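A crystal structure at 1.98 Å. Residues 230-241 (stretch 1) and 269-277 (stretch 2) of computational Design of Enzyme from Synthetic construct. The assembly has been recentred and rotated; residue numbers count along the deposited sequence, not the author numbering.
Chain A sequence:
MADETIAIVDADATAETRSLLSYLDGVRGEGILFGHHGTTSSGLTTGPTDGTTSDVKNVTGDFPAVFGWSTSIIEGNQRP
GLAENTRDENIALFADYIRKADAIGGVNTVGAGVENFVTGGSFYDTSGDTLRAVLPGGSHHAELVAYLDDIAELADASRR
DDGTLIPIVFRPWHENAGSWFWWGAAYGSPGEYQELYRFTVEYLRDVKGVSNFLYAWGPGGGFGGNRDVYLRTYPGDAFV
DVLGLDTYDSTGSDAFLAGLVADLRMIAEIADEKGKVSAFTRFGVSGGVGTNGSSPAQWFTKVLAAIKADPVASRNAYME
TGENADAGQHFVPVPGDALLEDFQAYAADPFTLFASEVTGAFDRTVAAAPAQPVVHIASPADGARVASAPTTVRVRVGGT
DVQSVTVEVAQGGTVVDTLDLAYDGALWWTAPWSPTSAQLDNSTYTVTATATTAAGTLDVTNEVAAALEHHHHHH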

# COMPACT_ATOMS: atom_id res chain seq x y z
N TYR A 230 11.29 -2.49 11.14
CA TYR A 230 10.20 -1.90 10.38
C TYR A 230 10.64 -1.52 8.96
O TYR A 230 9.91 -1.74 7.98
CB TYR A 230 9.68 -0.65 11.11
CG TYR A 230 8.56 0.10 10.38
CD1 TYR A 230 7.26 -0.38 10.39
CD2 TYR A 230 8.81 1.29 9.72
CE1 TYR A 230 6.22 0.30 9.74
CE2 TYR A 230 7.79 1.99 9.07
CZ TYR A 230 6.50 1.49 9.09
OH TYR A 230 5.49 2.19 8.45
N LEU A 231 11.83 -0.95 8.84
CA LEU A 231 12.29 -0.47 7.53
C LEU A 231 12.97 -1.50 6.64
O LEU A 231 13.42 -1.16 5.55
CB LEU A 231 13.22 0.73 7.70
CG LEU A 231 12.58 1.96 8.35
CD1 LEU A 231 13.67 2.98 8.66
CD2 LEU A 231 11.49 2.55 7.45
N ARG A 232 13.03 -2.76 7.07
CA ARG A 232 13.72 -3.79 6.28
C ARG A 232 13.29 -3.80 4.81
O ARG A 232 14.13 -3.91 3.91
CB ARG A 232 13.55 -5.18 6.90
CG ARG A 232 14.73 -5.59 7.79
CD ARG A 232 14.40 -6.75 8.74
NE ARG A 232 14.58 -8.06 8.11
CZ ARG A 232 14.52 -9.22 8.75
NH1 ARG A 232 14.28 -9.25 10.06
NH2 ARG A 232 14.70 -10.36 8.09
N THR A 233 11.98 -3.68 4.57
CA THR A 233 11.45 -3.81 3.22
C THR A 233 11.01 -2.48 2.60
O THR A 233 10.31 -2.46 1.58
CB THR A 233 10.25 -4.80 3.20
OG1 THR A 233 9.15 -4.26 3.94
CG2 THR A 233 10.66 -6.15 3.83
N TYR A 234 11.42 -1.37 3.21
CA TYR A 234 11.01 -0.04 2.77
C TYR A 234 11.45 0.25 1.33
O TYR A 234 12.63 0.17 1.02
CB TYR A 234 11.62 1.00 3.70
CG TYR A 234 11.23 2.43 3.38
CD1 TYR A 234 9.89 2.80 3.29
CD2 TYR A 234 12.20 3.41 3.21
CE1 TYR A 234 9.53 4.11 3.02
CE2 TYR A 234 11.85 4.73 2.94
CZ TYR A 234 10.51 5.07 2.84
OH TYR A 234 10.15 6.37 2.58
N PRO A 235 10.50 0.60 0.45
CA PRO A 235 10.86 0.83 -0.96
C PRO A 235 11.64 2.12 -1.21
O PRO A 235 12.31 2.23 -2.23
CB PRO A 235 9.49 0.89 -1.67
CG PRO A 235 8.57 0.19 -0.78
CD PRO A 235 9.05 0.53 0.63
N GLY A 236 11.56 3.09 -0.30
CA GLY A 236 12.29 4.34 -0.47
C GLY A 236 11.40 5.57 -0.53
O GLY A 236 10.24 5.48 -0.92
N ASP A 237 11.96 6.72 -0.16
CA ASP A 237 11.21 7.98 -0.12
C ASP A 237 10.58 8.37 -1.46
O ASP A 237 9.51 8.98 -1.49
CB ASP A 237 12.10 9.13 0.35
CG ASP A 237 12.65 8.91 1.74
OD1 ASP A 237 12.17 8.01 2.47
OD2 ASP A 237 13.58 9.65 2.12
N ALA A 238 11.23 8.03 -2.57
CA ALA A 238 10.70 8.40 -3.88
C ALA A 238 9.53 7.52 -4.29
O ALA A 238 8.95 7.72 -5.36
CB ALA A 238 11.81 8.31 -4.94
N PHE A 239 9.18 6.55 -3.45
CA PHE A 239 8.21 5.53 -3.86
C PHE A 239 6.99 5.36 -2.95
O PHE A 239 6.01 4.73 -3.35
CB PHE A 239 8.93 4.18 -4.00
CG PHE A 239 9.98 4.19 -5.07
CD1 PHE A 239 9.62 4.02 -6.40
CD2 PHE A 239 11.31 4.40 -4.75
CE1 PHE A 239 10.58 4.05 -7.40
CE2 PHE A 239 12.28 4.43 -5.75
CZ PHE A 239 11.91 4.25 -7.08
N VAL A 240 7.05 5.93 -1.75
CA VAL A 240 5.98 5.76 -0.76
C VAL A 240 5.42 7.11 -0.30
O VAL A 240 6.19 8.00 0.06
CB VAL A 240 6.52 5.02 0.49
CG1 VAL A 240 5.43 4.91 1.56
CG2 VAL A 240 7.05 3.63 0.10
N ASP A 241 4.09 7.25 -0.32
CA ASP A 241 3.43 8.45 0.22
C ASP A 241 2.93 8.24 1.66
O ASP A 241 2.96 9.16 2.49
CB ASP A 241 2.21 8.84 -0.62
CG ASP A 241 2.58 9.31 -2.03
OD1 ASP A 241 3.42 10.24 -2.16
OD2 ASP A 241 2.02 8.74 -2.99
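Stretch 2 269-277: EIADEKGKV

Stretch 2 enters as the last turns of a helix, which runs through Lys274. Gly275 then leaves helical geometry with positive phi, in a Schellman motif. Lys276 N donates to Ala271 O at 2.9 Å, and Gly275 N bonds weakly to Asp272 O at 3.3 Å. After this turn the chain is extended at Val277. Stretch 1 is mostly irregular, with Tyr230 still helical.

The two segments run in the same sense. Leu231 lies nearest Ile270 by CA position, Asp237 nearest Lys274, and Asp241 nearest Lys276. The CA separations fall along this series, from 9.8 Å for Leu231–Ile270 to 7.5 Å for Asp237–Lys274 and 5.9 Å for Asp241–Lys276. Together the stretches bury 408 Å².

Lys276 covers the most surface. Its CA-to-CB bond points toward stretch 1. Its chi2 and chi3 are t, while chi1 and chi4 are m, and the extended middle of the chain carries the ammonium group to the backbone of stretch 1. Lys276 NZ donates to Asp237 O at 2.9 Å and to Val240 O at 2.8 Å. Water 1 accepts a weak hydrogen bond from Lys276 NZ at 3.2 Å and lies 2.6 Å from Asp241 OD1, to which it is hydrogen-bonded.

Lys274 is next. Lys274 NZ forms a salt bridge with Asp237 OD1 at 2.8 Å. Asp237 OD1 also accepts from Tyr234 OH at 2.6 Å. That hydroxyl oxygen also touches both lysine chains, with Tyr234 OH 3.6 Å from Lys274 CD and 3.5 Å from Lys276 CE.

Ile270 makes the apolar end of the contact. Ile270 CD1 lies 3.8 Å from Tyr230 CD2 and 4.4 Å from Leu231 CD2. At the other end the backbones meet directly. Val277 N donates to Asp241 O at 3.3 Å, with a nearly straight angle of 166°. Asp241 CB points away from stretch 2, so its side chain makes no direct contact there, and the direct contacts come through the carbonyl oxygen.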

# COMPACT_ATOMS: atom_id res chain seq x y z
N GLU A 269 6.70 9.20 13.74
CA GLU A 269 7.99 9.87 13.81
C GLU A 269 8.71 9.76 12.48
O GLU A 269 9.27 10.74 11.98
CB GLU A 269 8.85 9.26 14.91
CG GLU A 269 8.48 9.71 16.32
CD GLU A 269 9.22 8.93 17.40
OE1 GLU A 269 10.07 8.08 17.06
OE2 GLU A 269 8.94 9.16 18.59
N ILE A 270 8.69 8.57 11.89
CA ILE A 270 9.34 8.37 10.59
C ILE A 270 8.65 9.21 9.51
O ILE A 270 9.30 9.88 8.71
CB ILE A 270 9.35 6.88 10.20
CG1 ILE A 270 10.21 6.09 11.19
CG2 ILE A 270 9.88 6.71 8.77
CD1 ILE A 270 10.09 4.58 11.06
N ALA A 271 7.31 9.17 9.51
CA ALA A 271 6.54 10.00 8.60
C ALA A 271 6.93 11.47 8.77
O ALA A 271 7.28 12.15 7.80
CB ALA A 271 5.02 9.79 8.84
N ASP A 272 6.87 11.97 10.00
CA ASP A 272 7.21 13.38 10.26
C ASP A 272 8.60 13.74 9.74
O ASP A 272 8.78 14.80 9.13
CB ASP A 272 7.10 13.71 11.74
CG ASP A 272 5.66 13.77 12.22
OD1 ASP A 272 4.74 13.75 11.36
OD2 ASP A 272 5.44 13.84 13.45
N GLU A 273 9.58 12.87 9.97
CA GLU A 273 10.94 13.17 9.51
C GLU A 273 11.02 13.21 7.99
O GLU A 273 11.81 13.96 7.43
CB GLU A 273 11.92 12.15 10.08
CG GLU A 273 12.03 12.25 11.58
CD GLU A 273 12.63 11.00 12.21
OE1 GLU A 273 13.17 10.17 11.45
OE2 GLU A 273 12.54 10.87 13.45
N LYS A 274 10.19 12.41 7.32
CA LYS A 274 10.26 12.35 5.86
C LYS A 274 9.30 13.32 5.18
O LYS A 274 9.31 13.45 3.96
CB LYS A 274 10.02 10.92 5.36
CG LYS A 274 11.11 9.91 5.81
CD LYS A 274 10.75 8.48 5.43
CE LYS A 274 11.87 7.50 5.80
NZ LYS A 274 13.14 7.81 5.08
N GLY A 275 8.48 14.00 5.98
CA GLY A 275 7.45 14.87 5.43
C GLY A 275 6.36 14.05 4.76
O GLY A 275 5.76 14.48 3.78
N LYS A 276 6.12 12.85 5.28
CA LYS A 276 5.12 11.95 4.71
C LYS A 276 3.93 11.78 5.65
O LYS A 276 3.87 12.40 6.72
CB LYS A 276 5.75 10.59 4.40
CG LYS A 276 6.84 10.65 3.29
CD LYS A 276 7.39 9.27 2.96
CE LYS A 276 8.51 9.36 1.90
NZ LYS A 276 8.03 10.08 0.69
N VAL A 277 2.99 10.94 5.25
CA VAL A 277 1.82 10.61 6.06
C VAL A 277 1.99 9.22 6.66
O VAL A 277 2.46 8.31 5.98
CB VAL A 277 0.55 10.61 5.18
CG1 VAL A 277 -0.63 9.93 5.92
CG2 VAL A 277 0.19 12.03 4.76
O HOH W 1 5.36 11.27 -0.73